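Local coordinates for hypothetical protein SO0799 (Shewanella oneidensis, PDB 1YUD) that is of unknown function but adopts the double-stranded beta-helix fold of the cupin superfamily and assembles as a dimer, at residues Y84-L92 and Y154-L164; W73-I83 and T93-L101. All blocks are in the same frame, centred on the assembly; numbering follows the deposited sequence.

Contact 1: residues Y84-L92 and Y154-L164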
ATOM      1  N   TYR A  84      14.009  -2.654  10.956  1.00 52.17           N
ATOM      2  CA  TYR A  84      14.805  -3.449  11.860  1.00 51.95           C
ATOM      3  C   TYR A  84      13.799  -4.246  12.676  1.00 53.79           C
ATOM      4  O   TYR A  84      12.940  -3.678  13.347  1.00 52.04           O
ATOM      5  CB  TYR A  84      15.656  -2.545  12.759  1.00 51.35           C
ATOM      6  CG  TYR A  84      16.549  -1.580  12.001  1.00 49.80           C
ATOM      7  CD1 TYR A  84      16.018  -0.477  11.353  1.00 47.93           C
ATOM      8  CD2 TYR A  84      17.925  -1.780  11.933  1.00 48.30           C
ATOM      9  CE1 TYR A  84      16.826   0.412  10.657  1.00 49.94           C
ATOM     10  CE2 TYR A  84      18.748  -0.898  11.238  1.00 48.78           C
ATOM     11  CZ  TYR A  84      18.194   0.205  10.598  1.00 50.22           C
ATOM     12  OH  TYR A  84      19.002   1.108   9.912  1.00 48.73           O
HETATM   13  N   MSE A  85      13.894  -5.568  12.592  1.00 57.58           N
HETATM   14  CA  MSE A  85      12.981  -6.453  13.306  1.00 60.53           C
HETATM   15  C   MSE A  85      13.747  -7.393  14.220  1.00 61.97           C
HETATM   16  O   MSE A  85      14.829  -7.863  13.871  1.00 63.44           O
HETATM   17  CB  MSE A  85      12.163  -7.276  12.304  1.00 62.65           C
HETATM   18  CG  MSE A  85      11.292  -6.447  11.361  1.00 66.19           C
HETATM   19 SE   MSE A  85      11.087  -7.281   9.620  1.00 73.99          SE
HETATM   20  CE  MSE A  85      10.422  -8.976  10.277  1.00 70.16           C
ATOM     21  N   ILE A  86      13.170  -7.670  15.384  1.00 62.98           N
ATOM     22  CA  ILE A  86      13.774  -8.557  16.370  1.00 64.88           C
ATOM     23  C   ILE A  86      12.789  -9.684  16.723  1.00 66.90           C
ATOM     24  O   ILE A  86      11.760  -9.442  17.374  1.00 66.91           O
ATOM     25  CB  ILE A  86      14.152  -7.756  17.651  1.00 64.47           C
ATOM     26  CG1 ILE A  86      15.202  -6.693  17.308  1.00 63.20           C
ATOM     27  CG2 ILE A  86      14.685  -8.691  18.727  1.00 65.66           C
ATOM     28  CD1 ILE A  86      15.492  -5.721  18.424  1.00 58.12           C
ATOM     29  N   SER A  87      13.104 -10.907  16.287  1.00 68.48           N
ATOM     30  CA  SER A  87      12.242 -12.071  16.542  1.00 69.15           C
ATOM     31  C   SER A  87      12.067 -12.284  18.032  1.00 69.58           C
ATOM     32  O   SER A  87      12.898 -11.858  18.829  1.00 69.36           O
ATOM     33  CB  SER A  87      12.829 -13.355  15.902  1.00 69.93           C
ATOM     34  OG  SER A  87      13.843 -13.981  16.689  1.00 66.78           O
ATOM     35  N   PRO A  88      10.974 -12.936  18.435  1.00 71.05           N
ATOM     36  CA  PRO A  88      10.789 -13.156  19.871  1.00 72.44           C
ATOM     37  C   PRO A  88      11.941 -13.974  20.450  1.00 72.99           C
ATOM     38  O   PRO A  88      12.149 -14.014  21.662  1.00 72.65           O
ATOM     39  CB  PRO A  88       9.444 -13.883  19.943  1.00 72.45           C
ATOM     40  CG  PRO A  88       9.352 -14.580  18.615  1.00 72.34           C
ATOM     41  CD  PRO A  88       9.877 -13.536  17.659  1.00 72.07           C
ATOM     42  N   GLU A  89      12.701 -14.608  19.565  1.00 74.05           N
ATOM     43  CA  GLU A  89      13.835 -15.426  19.968  1.00 74.98           C
ATOM     44  C   GLU A  89      15.158 -14.639  19.928  1.00 74.93           C
ATOM     45  O   GLU A  89      16.247 -15.219  19.959  1.00 74.95           O
ATOM     46  CB  GLU A  89      13.903 -16.678  19.077  1.00 75.80           C
ATOM     47  CG  GLU A  89      12.774 -17.700  19.350  1.00 78.02           C
ATOM     48  CD  GLU A  89      11.430 -17.359  18.678  1.00 79.09           C
ATOM     49  OE1 GLU A  89      10.372 -17.800  19.187  1.00 77.29           O
ATOM     50  OE2 GLU A  89      11.430 -16.669  17.634  1.00 80.14           O
ATOM     51  N   GLY A  90      15.050 -13.313  19.877  1.00 74.02           N
ATOM     52  CA  GLY A  90      16.230 -12.468  19.847  1.00 72.24           C
ATOM     53  C   GLY A  90      17.077 -12.690  18.614  1.00 72.06           C
ATOM     54  O   GLY A  90      18.207 -13.178  18.705  1.00 72.46           O
ATOM     55  N   GLU A  91      16.522 -12.328  17.459  1.00 71.15           N
ATOM     56  CA  GLU A  91      17.188 -12.477  16.165  1.00 68.82           C
ATOM     57  C   GLU A  91      16.853 -11.243  15.329  1.00 66.80           C
ATOM     58  O   GLU A  91      15.691 -11.002  14.998  1.00 65.79           O
ATOM     59  CB  GLU A  91      16.675 -13.739  15.470  1.00 69.86           C
ATOM     60  CG  GLU A  91      17.426 -14.145  14.218  1.00 71.65           C
ATOM     61  CD  GLU A  91      16.479 -14.642  13.131  1.00 74.50           C
ATOM     62  OE1 GLU A  91      15.454 -15.274  13.486  1.00 76.27           O
ATOM     63  OE2 GLU A  91      16.757 -14.405  11.931  1.00 73.35           O
ATOM     64  N   LEU A  92      17.877 -10.469  14.987  1.00 64.31           N
ATOM     65  CA  LEU A  92      17.685  -9.238  14.228  1.00 62.43           C
ATOM     66  C   LEU A  92      17.752  -9.406  12.719  1.00 61.90           C
ATOM     67  O   LEU A  92      18.785  -9.804  12.184  1.00 62.33           O
ATOM     68  CB  LEU A  92      18.735  -8.202  14.652  1.00 61.24           C
ATOM     69  CG  LEU A  92      18.639  -6.776  14.105  1.00 57.76           C
ATOM     70  CD1 LEU A  92      17.526  -6.046  14.832  1.00 57.21           C
ATOM     71  CD2 LEU A  92      19.950  -6.046  14.303  1.00 54.28           C
ATOM     72  N   TYR A 154      17.486  -9.169  24.778  1.00 89.74           N
ATOM     73  CA  TYR A 154      18.274  -8.808  23.599  1.00 89.36           C
ATOM     74  C   TYR A 154      19.417  -7.834  23.905  1.00 89.07           C
ATOM     75  O   TYR A 154      19.345  -6.656  23.556  1.00 88.80           O
ATOM     76  CB  TYR A 154      17.393  -8.171  22.512  1.00 88.59           C
ATOM     77  CG  TYR A 154      15.989  -8.703  22.430  1.00 89.03           C
ATOM     78  CD1 TYR A 154      15.737 -10.071  22.389  1.00 90.10           C
ATOM     79  CD2 TYR A 154      14.907  -7.838  22.416  1.00 89.31           C
ATOM     80  CE1 TYR A 154      14.432 -10.562  22.346  1.00 90.13           C
ATOM     81  CE2 TYR A 154      13.600  -8.317  22.372  1.00 90.22           C
ATOM     82  CZ  TYR A 154      13.373  -9.674  22.341  1.00 90.34           C
ATOM     83  OH  TYR A 154      12.079 -10.138  22.335  1.00 91.95           O
ATOM     84  N   PRO A 155      20.482  -8.310  24.570  1.00 89.00           N
ATOM     85  CA  PRO A 155      21.625  -7.444  24.898  1.00 87.89           C
ATOM     86  C   PRO A 155      22.605  -7.313  23.731  1.00 86.63           C
ATOM     87  O   PRO A 155      23.289  -6.302  23.587  1.00 86.40           O
ATOM     88  CB  PRO A 155      22.280  -8.157  26.084  1.00 88.04           C
ATOM     89  CG  PRO A 155      21.168  -9.000  26.665  1.00 89.17           C
ATOM     90  CD  PRO A 155      20.487  -9.509  25.424  1.00 89.53           C
ATOM     91  N   GLN A 156      22.659  -8.351  22.904  1.00 85.57           N
ATOM     92  CA  GLN A 156      23.562  -8.407  21.758  1.00 84.23           C
ATOM     93  C   GLN A 156      23.233  -7.436  20.628  1.00 84.11           C
ATOM     94  O   GLN A 156      23.946  -7.391  19.621  1.00 82.70           O
ATOM     95  CB  GLN A 156      23.597  -9.837  21.193  1.00 82.80           C
ATOM     96  CG  GLN A 156      22.302 -10.305  20.486  1.00 81.27           C
ATOM     97  CD  GLN A 156      21.146 -10.641  21.439  1.00 79.47           C
ATOM     98  OE1 GLN A 156      20.665  -9.788  22.181  1.00 77.16           O
ATOM     99  NE2 GLN A 156      20.698 -11.891  21.408  1.00 78.14           N
ATOM    100  N   HIS A 157      22.165  -6.660  20.791  1.00 84.58           N
ATOM    101  CA  HIS A 157      21.757  -5.723  19.747  1.00 85.48           C
ATOM    102  C   HIS A 157      21.746  -4.265  20.202  1.00 85.14           C
ATOM    103  O   HIS A 157      21.129  -3.409  19.559  1.00 86.06           O
ATOM    104  CB  HIS A 157      20.372  -6.118  19.211  1.00 86.38           C
ATOM    105  CG  HIS A 157      20.333  -7.475  18.574  1.00 88.13           C
ATOM    106  ND1 HIS A 157      19.472  -8.470  18.988  1.00 87.91           N
ATOM    107  CD2 HIS A 157      21.053  -8.003  17.554  1.00 88.31           C
ATOM    108  CE1 HIS A 157      19.661  -9.550  18.252  1.00 88.56           C
ATOM    109  NE2 HIS A 157      20.616  -9.294  17.374  1.00 89.18           N
ATOM    110  N   LYS A 158      22.441  -3.987  21.300  1.00 83.67           N
ATOM    111  CA  LYS A 158      22.519  -2.635  21.851  1.00 81.32           C
ATOM    112  C   LYS A 158      22.700  -1.563  20.780  1.00 79.58           C
ATOM    113  O   LYS A 158      22.002  -0.555  20.784  1.00 79.64           O
ATOM    114  CB  LYS A 158      23.670  -2.550  22.856  1.00 81.32           C
ATOM    115  CG  LYS A 158      23.926  -1.157  23.393  1.00 80.53           C
ATOM    116  CD  LYS A 158      25.172  -1.124  24.252  1.00 80.15           C
ATOM    117  CE  LYS A 158      25.856   0.228  24.149  1.00 79.72           C
ATOM    118  NZ  LYS A 158      26.217   0.556  22.736  1.00 76.68           N
ATOM    119  N   ALA A 159      23.631  -1.789  19.861  1.00 78.16           N
ATOM    120  CA  ALA A 159      23.916  -0.838  18.792  1.00 77.19           C
ATOM    121  C   ALA A 159      22.688  -0.215  18.114  1.00 77.17           C
ATOM    122  O   ALA A 159      22.612   1.007  17.961  1.00 76.09           O
ATOM    123  CB  ALA A 159      24.806  -1.502  17.744  1.00 76.13           C
ATOM    124  N   VAL A 160      21.731  -1.047  17.706  1.00 77.52           N
ATOM    125  CA  VAL A 160      20.535  -0.551  17.030  1.00 76.33           C
ATOM    126  C   VAL A 160      19.421  -0.193  18.016  1.00 76.45           C
ATOM    127  O   VAL A 160      18.534   0.596  17.693  1.00 76.56           O
ATOM    128  CB  VAL A 160      19.995  -1.582  16.018  1.00 75.53           C
ATOM    129  CG1 VAL A 160      19.187  -2.641  16.743  1.00 74.88           C
ATOM    130  CG2 VAL A 160      19.167  -0.889  14.950  1.00 74.07           C
ATOM    131  N   VAL A 161      19.459  -0.774  19.211  1.00 76.17           N
ATOM    132  CA  VAL A 161      18.451  -0.463  20.218  1.00 76.52           C
ATOM    133  C   VAL A 161      18.619   0.997  20.663  1.00 77.73           C
ATOM    134  O   VAL A 161      17.645   1.666  21.028  1.00 77.85           O
ATOM    135  CB  VAL A 161      18.579  -1.385  21.447  1.00 75.43           C
ATOM    136  CG1 VAL A 161      17.445  -1.112  22.418  1.00 74.52           C
ATOM    137  CG2 VAL A 161      18.561  -2.834  21.009  1.00 73.78           C
ATOM    138  N   GLN A 162      19.860   1.481  20.615  1.00 78.68           N
ATOM    139  CA  GLN A 162      20.191   2.853  20.991  1.00 79.54           C
ATOM    140  C   GLN A 162      19.818   3.857  19.910  1.00 80.35           C
ATOM    141  O   GLN A 162      20.179   5.026  20.002  1.00 80.79           O
ATOM    142  CB  GLN A 162      21.685   2.998  21.261  1.00 79.57           C
ATOM    143  CG  GLN A 162      22.221   2.210  22.428  1.00 79.77           C
ATOM    144  CD  GLN A 162      23.692   2.507  22.674  1.00 80.55           C
ATOM    145  OE1 GLN A 162      24.506   2.502  21.744  1.00 79.75           O
ATOM    146  NE2 GLN A 162      24.041   2.766  23.928  1.00 81.70           N
ATOM    147  N   LYS A 163      19.125   3.405  18.874  1.00 81.42           N
ATOM    148  CA  LYS A 163      18.712   4.310  17.806  1.00 82.47           C
ATOM    149  C   LYS A 163      17.198   4.324  17.654  1.00 81.87           C
ATOM    150  O   LYS A 163      16.591   5.384  17.474  1.00 80.64           O
ATOM    151  CB  LYS A 163      19.366   3.914  16.476  1.00 83.62           C
ATOM    152  CG  LYS A 163      20.797   4.413  16.320  1.00 86.33           C
ATOM    153  CD  LYS A 163      21.712   3.909  17.435  1.00 88.58           C
ATOM    154  CE  LYS A 163      23.124   4.476  17.287  1.00 90.28           C
ATOM    155  NZ  LYS A 163      24.071   3.999  18.342  1.00 90.45           N
ATOM    156  N   LEU A 164      16.597   3.140  17.743  1.00 81.68           N
ATOM    157  CA  LEU A 164      15.155   2.993  17.598  1.00 81.90           C
ATOM    158  C   LEU A 164      14.485   2.802  18.951  1.00 82.49           C
ATOM    159  O   LEU A 164      13.505   2.070  19.068  1.00 83.29           O
ATOM    160  CB  LEU A 164      14.834   1.793  16.699  1.00 80.77           C
ATOM    161  CG  LEU A 164      15.580   1.659  15.364  1.00 80.04           C
ATOM    162  CD1 LEU A 164      15.119   0.403  14.652  1.00 80.50           C
ATOM    163  CD2 LEU A 164      15.330   2.871  14.499  1.00 80.46           C
TER

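Contact 2: residues W73-I83 and T93-L101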
ATOM      1  N   TRP A  73       3.666  -2.747   4.173  1.00 39.98           N
ATOM      2  CA  TRP A  73       4.301  -1.465   3.995  1.00 39.16           C
ATOM      3  C   TRP A  73       4.412  -1.155   2.522  1.00 38.81           C
ATOM      4  O   TRP A  73       4.984  -1.927   1.758  1.00 40.19           O
ATOM      5  CB  TRP A  73       5.690  -1.466   4.634  1.00 39.95           C
ATOM      6  CG  TRP A  73       5.664  -1.302   6.133  1.00 43.48           C
ATOM      7  CD1 TRP A  73       5.000  -2.086   7.032  1.00 44.34           C
ATOM      8  CD2 TRP A  73       6.355  -0.303   6.904  1.00 42.99           C
ATOM      9  NE1 TRP A  73       5.235  -1.641   8.316  1.00 44.47           N
ATOM     10  CE2 TRP A  73       6.064  -0.548   8.266  1.00 43.65           C
ATOM     11  CE3 TRP A  73       7.194   0.773   6.575  1.00 43.08           C
ATOM     12  CZ2 TRP A  73       6.582   0.241   9.301  1.00 42.96           C
ATOM     13  CZ3 TRP A  73       7.712   1.556   7.603  1.00 43.34           C
ATOM     14  CH2 TRP A  73       7.402   1.283   8.953  1.00 43.18           C
ATOM     15  N   TYR A  74       3.858  -0.022   2.117  1.00 37.00           N
ATOM     16  CA  TYR A  74       3.929   0.379   0.720  1.00 35.92           C
ATOM     17  C   TYR A  74       4.868   1.575   0.666  1.00 36.83           C
ATOM     18  O   TYR A  74       5.104   2.229   1.681  1.00 39.47           O
ATOM     19  CB  TYR A  74       2.523   0.736   0.226  1.00 33.52           C
ATOM     20  CG  TYR A  74       1.582  -0.446   0.322  1.00 29.19           C
ATOM     21  CD1 TYR A  74       1.483  -1.364  -0.719  1.00 25.13           C
ATOM     22  CD2 TYR A  74       0.877  -0.700   1.492  1.00 25.30           C
ATOM     23  CE1 TYR A  74       0.713  -2.508  -0.592  1.00 24.55           C
ATOM     24  CE2 TYR A  74       0.114  -1.845   1.632  1.00 25.42           C
ATOM     25  CZ  TYR A  74       0.042  -2.750   0.586  1.00 25.36           C
ATOM     26  OH  TYR A  74      -0.633  -3.939   0.747  1.00 24.38           O
ATOM     27  N   PHE A  75       5.416   1.863  -0.500  1.00 36.17           N
ATOM     28  CA  PHE A  75       6.326   2.986  -0.621  1.00 35.81           C
ATOM     29  C   PHE A  75       5.780   4.014  -1.601  1.00 36.38           C
ATOM     30  O   PHE A  75       5.608   3.726  -2.795  1.00 35.36           O
ATOM     31  CB  PHE A  75       7.695   2.506  -1.102  1.00 34.60           C
ATOM     32  CG  PHE A  75       8.735   3.575  -1.111  1.00 33.97           C
ATOM     33  CD1 PHE A  75       9.414   3.909   0.062  1.00 36.46           C
ATOM     34  CD2 PHE A  75       9.020   4.276  -2.280  1.00 33.47           C
ATOM     35  CE1 PHE A  75      10.378   4.939   0.076  1.00 35.22           C
ATOM     36  CE2 PHE A  75       9.971   5.304  -2.287  1.00 34.76           C
ATOM     37  CZ  PHE A  75      10.655   5.635  -1.101  1.00 34.71           C
ATOM     38  N   HIS A  76       5.535   5.222  -1.108  1.00 37.23           N
ATOM     39  CA  HIS A  76       5.014   6.285  -1.962  1.00 39.18           C
ATOM     40  C   HIS A  76       6.107   7.142  -2.573  1.00 40.57           C
ATOM     41  O   HIS A  76       6.175   7.304  -3.802  1.00 41.18           O
ATOM     42  CB  HIS A  76       4.066   7.172  -1.175  1.00 36.76           C
ATOM     43  CG  HIS A  76       2.884   6.443  -0.630  1.00 35.30           C
ATOM     44  ND1 HIS A  76       1.974   5.803  -1.440  1.00 33.19           N
ATOM     45  CD2 HIS A  76       2.434   6.293   0.640  1.00 35.08           C
ATOM     46  CE1 HIS A  76       1.007   5.297  -0.692  1.00 35.63           C
ATOM     47  NE2 HIS A  76       1.260   5.582   0.572  1.00 32.47           N
ATOM     48  N   ALA A  77       6.969   7.689  -1.717  1.00 42.32           N
ATOM     49  CA  ALA A  77       8.051   8.540  -2.202  1.00 42.38           C
ATOM     50  C   ALA A  77       9.013   8.944  -1.101  1.00 42.09           C
ATOM     51  O   ALA A  77       8.771   8.692   0.081  1.00 41.08           O
ATOM     52  CB  ALA A  77       7.471   9.790  -2.868  1.00 42.84           C
ATOM     53  N   GLY A  78      10.116   9.568  -1.497  1.00 43.13           N
ATOM     54  CA  GLY A  78      11.080   9.999  -0.505  1.00 45.99           C
ATOM     55  C   GLY A  78      12.357   9.186  -0.380  1.00 46.18           C
ATOM     56  O   GLY A  78      13.019   8.906  -1.379  1.00 46.36           O
ATOM     57  N   GLN A  79      12.685   8.795   0.852  1.00 45.65           N
ATOM     58  CA  GLN A  79      13.917   8.065   1.140  1.00 47.00           C
ATOM     59  C   GLN A  79      13.752   6.623   1.579  1.00 46.74           C
ATOM     60  O   GLN A  79      13.077   6.341   2.560  1.00 46.48           O
ATOM     61  CB  GLN A  79      14.722   8.796   2.233  1.00 48.75           C
ATOM     62  CG  GLN A  79      16.086   9.296   1.799  1.00 48.09           C
ATOM     63  CD  GLN A  79      15.983  10.517   0.943  1.00 48.45           C
ATOM     64  OE1 GLN A  79      16.876  10.821   0.150  1.00 51.37           O
ATOM     65  NE2 GLN A  79      14.887  11.243   1.098  1.00 51.44           N
ATOM     66  N   SER A  80      14.414   5.717   0.870  1.00 48.35           N
ATOM     67  CA  SER A  80      14.354   4.304   1.207  1.00 50.61           C
ATOM     68  C   SER A  80      14.529   4.168   2.718  1.00 51.18           C
ATOM     69  O   SER A  80      15.348   4.866   3.309  1.00 53.13           O
ATOM     70  CB  SER A  80      15.481   3.557   0.511  1.00 51.37           C
ATOM     71  OG  SER A  80      16.656   3.647   1.295  1.00 51.74           O
ATOM     72  N   LEU A  81      13.760   3.279   3.341  1.00 52.02           N
ATOM     73  CA  LEU A  81      13.850   3.073   4.790  1.00 52.15           C
ATOM     74  C   LEU A  81      14.582   1.776   5.111  1.00 52.06           C
ATOM     75  O   LEU A  81      15.264   1.199   4.265  1.00 53.42           O
ATOM     76  CB  LEU A  81      12.447   3.029   5.408  1.00 51.68           C
ATOM     77  CG  LEU A  81      11.500   4.155   4.984  1.00 52.20           C
ATOM     78  CD1 LEU A  81      10.165   3.972   5.670  1.00 53.42           C
ATOM     79  CD2 LEU A  81      12.082   5.500   5.347  1.00 51.88           C
ATOM     80  N   THR A  82      14.439   1.315   6.342  1.00 51.43           N
ATOM     81  CA  THR A  82      15.074   0.079   6.746  1.00 50.48           C
ATOM     82  C   THR A  82      14.295  -0.417   7.926  1.00 50.98           C
ATOM     83  O   THR A  82      14.191   0.264   8.940  1.00 51.65           O
ATOM     84  CB  THR A  82      16.527   0.303   7.144  1.00 50.10           C
ATOM     85  OG1 THR A  82      17.231   0.853   6.027  1.00 52.28           O
ATOM     86  CG2 THR A  82      17.182  -1.008   7.546  1.00 49.96           C
ATOM     87  N   ILE A  83      13.716  -1.599   7.785  1.00 51.34           N
ATOM     88  CA  ILE A  83      12.926  -2.149   8.864  1.00 51.12           C
ATOM     89  C   ILE A  83      13.798  -3.049   9.711  1.00 51.92           C
ATOM     90  O   ILE A  83      14.287  -4.076   9.246  1.00 53.34           O
ATOM     91  CB  ILE A  83      11.750  -2.970   8.327  1.00 51.15           C
ATOM     92  CG1 ILE A  83      11.088  -2.237   7.153  1.00 50.89           C
ATOM     93  CG2 ILE A  83      10.762  -3.231   9.439  1.00 49.08           C
ATOM     94  CD1 ILE A  83      10.343  -1.002   7.541  1.00 50.06           C
ATOM     95  N   THR A  93      16.654  -9.081  12.034  1.00 61.29           N
ATOM     96  CA  THR A  93      16.596  -9.169  10.567  1.00 59.30           C
ATOM     97  C   THR A  93      16.330  -7.768   9.991  1.00 58.16           C
ATOM     98  O   THR A  93      15.770  -6.899  10.673  1.00 59.06           O
ATOM     99  CB  THR A  93      15.476 -10.129  10.096  1.00 58.98           C
ATOM    100  OG1 THR A  93      14.195  -9.499  10.250  1.00 58.73           O
ATOM    101  CG2 THR A  93      15.492 -11.406  10.925  1.00 59.14           C
ATOM    102  N   THR A  94      16.737  -7.542   8.747  1.00 54.38           N
ATOM    103  CA  THR A  94      16.528  -6.241   8.137  1.00 53.09           C
ATOM    104  C   THR A  94      15.979  -6.367   6.731  1.00 52.01           C
ATOM    105  O   THR A  94      16.115  -7.406   6.100  1.00 54.20           O
ATOM    106  CB  THR A  94      17.835  -5.441   8.081  1.00 53.94           C
ATOM    107  OG1 THR A  94      18.755  -6.090   7.196  1.00 55.47           O
ATOM    108  CG2 THR A  94      18.445  -5.343   9.460  1.00 53.09           C
ATOM    109  N   ALA A  95      15.365  -5.299   6.235  1.00 50.17           N
ATOM    110  CA  ALA A  95      14.794  -5.303   4.893  1.00 47.71           C
ATOM    111  C   ALA A  95      14.914  -3.911   4.289  1.00 46.03           C
ATOM    112  O   ALA A  95      14.887  -2.927   5.013  1.00 47.91           O
ATOM    113  CB  ALA A  95      13.343  -5.719   4.971  1.00 48.07           C
ATOM    114  N   GLN A  96      15.030  -3.815   2.973  1.00 43.45           N
ATOM    115  CA  GLN A  96      15.159  -2.502   2.348  1.00 44.45           C
ATOM    116  C   GLN A  96      13.945  -2.028   1.565  1.00 44.19           C
ATOM    117  O   GLN A  96      13.749  -2.427   0.414  1.00 43.87           O
ATOM    118  CB  GLN A  96      16.368  -2.475   1.410  1.00 45.62           C
ATOM    119  CG  GLN A  96      17.689  -2.726   2.097  1.00 46.49           C
ATOM    120  CD  GLN A  96      17.940  -1.753   3.216  1.00 46.80           C
ATOM    121  OE1 GLN A  96      17.881  -2.112   4.401  1.00 44.36           O
ATOM    122  NE2 GLN A  96      18.211  -0.499   2.849  1.00 46.05           N
ATOM    123  N   LEU A  97      13.147  -1.161   2.177  1.00 43.83           N
ATOM    124  CA  LEU A  97      11.965  -0.620   1.509  1.00 45.67           C
ATOM    125  C   LEU A  97      12.451   0.525   0.637  1.00 46.42           C
ATOM    126  O   LEU A  97      13.383   1.215   1.024  1.00 48.84           O
ATOM    127  CB  LEU A  97      10.960  -0.098   2.538  1.00 43.36           C
ATOM    128  CG  LEU A  97       9.489  -0.169   2.127  1.00 44.23           C
ATOM    129  CD1 LEU A  97       9.114  -1.631   1.791  1.00 41.52           C
ATOM    130  CD2 LEU A  97       8.615   0.375   3.259  1.00 42.67           C
ATOM    131  N   GLY A  98      11.849   0.731  -0.531  1.00 46.68           N
ATOM    132  CA  GLY A  98      12.301   1.817  -1.384  1.00 47.47           C
ATOM    133  C   GLY A  98      12.157   1.491  -2.853  1.00 50.01           C
ATOM    134  O   GLY A  98      11.641   0.429  -3.190  1.00 50.81           O
ATOM    135  N   LEU A  99      12.634   2.379  -3.725  1.00 51.81           N
ATOM    136  CA  LEU A  99      12.510   2.191  -5.170  1.00 54.15           C
ATOM    137  C   LEU A  99      13.760   1.840  -5.984  1.00 56.82           C
ATOM    138  O   LEU A  99      13.727   1.936  -7.212  1.00 56.68           O
ATOM    139  CB  LEU A  99      11.868   3.435  -5.792  1.00 53.93           C
ATOM    140  CG  LEU A  99      10.371   3.656  -5.533  1.00 54.86           C
ATOM    141  CD1 LEU A  99       9.975   5.092  -5.838  1.00 53.16           C
ATOM    142  CD2 LEU A  99       9.581   2.693  -6.387  1.00 54.88           C
ATOM    143  N   ASP A 100      14.856   1.439  -5.339  1.00 60.36           N
ATOM    144  CA  ASP A 100      16.063   1.074  -6.097  1.00 62.89           C
ATOM    145  C   ASP A 100      16.139  -0.438  -6.252  1.00 63.77           C
ATOM    146  O   ASP A 100      16.495  -1.150  -5.307  1.00 63.45           O
ATOM    147  CB  ASP A 100      17.342   1.563  -5.405  1.00 64.35           C
ATOM    148  CG  ASP A 100      18.579   1.432  -6.304  1.00 65.17           C
ATOM    149  OD1 ASP A 100      19.719   1.506  -5.789  1.00 64.63           O
ATOM    150  OD2 ASP A 100      18.407   1.261  -7.532  1.00 65.25           O
ATOM    151  N   LEU A 101      15.813  -0.927  -7.447  1.00 64.76           N
ATOM    152  CA  LEU A 101      15.827  -2.363  -7.701  1.00 66.25           C
ATOM    153  C   LEU A 101      17.242  -2.911  -7.828  1.00 67.02           C
ATOM    154  O   LEU A 101      17.466  -4.110  -7.664  1.00 67.19           O
ATOM    155  CB  LEU A 101      15.009  -2.686  -8.952  1.00 65.80           C
ATOM    156  CG  LEU A 101      13.548  -2.221  -8.902  1.00 65.62           C
ATOM    157  CD1 LEU A 101      12.868  -2.609 -10.201  1.00 65.28           C
ATOM    158  CD2 LEU A 101      12.827  -2.831  -7.704  1.00 63.42           C
TER

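Contact 1: residues Y84-L92 and Y154-L164
Tyr154 lays its phenol ring across Ile86 and the turn that follows it. CB sets CG beside the backbone N, away from the carbonyl carbon, which carries the ring out over strand 81-86. From CG through CD2 to CE2, one face rests on the methyl CG2 of Ile86, which stands 3.7 Å from the ring centroid and only 7° off the normal: a CH-pi contact over the ring centre. On that same side, nearer the rim, the ring atoms CD1 and CE1 pass Gly90, with CD1 3.5 Å from Gly90 CA in an oblique approach. The hydroxyl ends near the type I turn Ser87-Gly90, where Pro88 O lies at the ring edge, 3.9 Å from Tyr154 OH, too far for a hydrogen bond.

His157, at the N-cap position of helix 158-161, has its imidazole covered on both faces: CB of Leu92 lies over one, 3.8 Å from the centroid and 26° off the normal, and CG of Gln156 over the other. Gly90 O approaches the same ring at its edge, in plane.

Farther along, Val160 directs CG2 anti to its backbone N, and this methyl meets CD2 of Tyr84 at 3.4 Å. Leu164 crosses Tyr84 at about a right angle, its CD1 reaching both CB and CD1 of the tyrosine. This is surface packing of the C-terminal segment on the turn end of a cupin-fold beta hairpin, joined by CH-pi and apolar contacts. It lays helix 158-161 against strands 81-86 and 92-97; Phe64 of strand 62-66 adjoins Ile86, Val160 and Leu164, and helix 147-152 packs on Val161.

Contact 2: residues W73-I83 and T93-L101
Trp73 meets Leu97 at the edge of its indole: CD2 of the leucine lies near the ring plane, 3.6 Å from CE3 of the tryptophan, the side chains crossing at about a right angle. One indole face is covered by CD1 of Ile83. Phe75 turns one ring face to the Gly98 backbone. With CG anti to its N, the ring receives the CA of Gly98 over its centre, 3.8 Å from the centroid and 10° off the normal, as a CH-pi contact. Leu99 adds CG and CD1 along the CD2-CE2 side of that ring.

After the chain corner at Ala77, Ser80 brings its CB to within 3.2 Å of the carbonyl O of Leu97, while its OG bonds to Asn122. Leu81 N gives a weak, bent hydrogen bond to the O of Leu97. Thr82 and Gln96 lie side by side, pointing the same way, with CG2 of the threonine 3.4 Å from OE1 of the glutamine; Thr82 OG1 bonds instead to the carbonyl of Leu81. The straightest link across is Ile83 N to the O of Ala95, 3.3 Å long with 158° at the hydrogen, and the return bond from Ala95 N to Ile83 O is weak. CA-H...O contacts run from Thr82 to Ala95 O and from Thr94 to Ile83 O.

Strands 81-86 and 92-97 form an antiparallel hairpin, their short segments at 152°, within the mixed sheet, flanked by strands 116-121 and 105-106 respectively. Trp73 and Phe75, from strand 71-76 of the other sheet, meet Leu97 at the hairpin end and the Gly98-Leu99 loop beyond it, and Phe109 touches Ala95 and Leu97. Leu99 also packs on His76 of the second subunit, and the two sheets face each other as in the cupin barrel.

Contacts 1 and 2 share the hairpin of strands 81-86 and 92-97 and have centres about 19 Å apart. Along the chain their segments alternate: 73-83, then 84-92, then 93-101, and finally 154-164 from the C-terminal region. They join directly where Met85 O probably accepts a hydrogen bond from Thr93 N, 2.9 Å away. Contact 2 ties one end of the hairpin to strand 71-76 of the other sheet, near the second subunit, whereas contact 1 lies toward the surface, where the C-terminal segment packs on the turn end. One hairpin of the cupin fold thus connects the dimer-proximal part of the chain to its C-terminal segment.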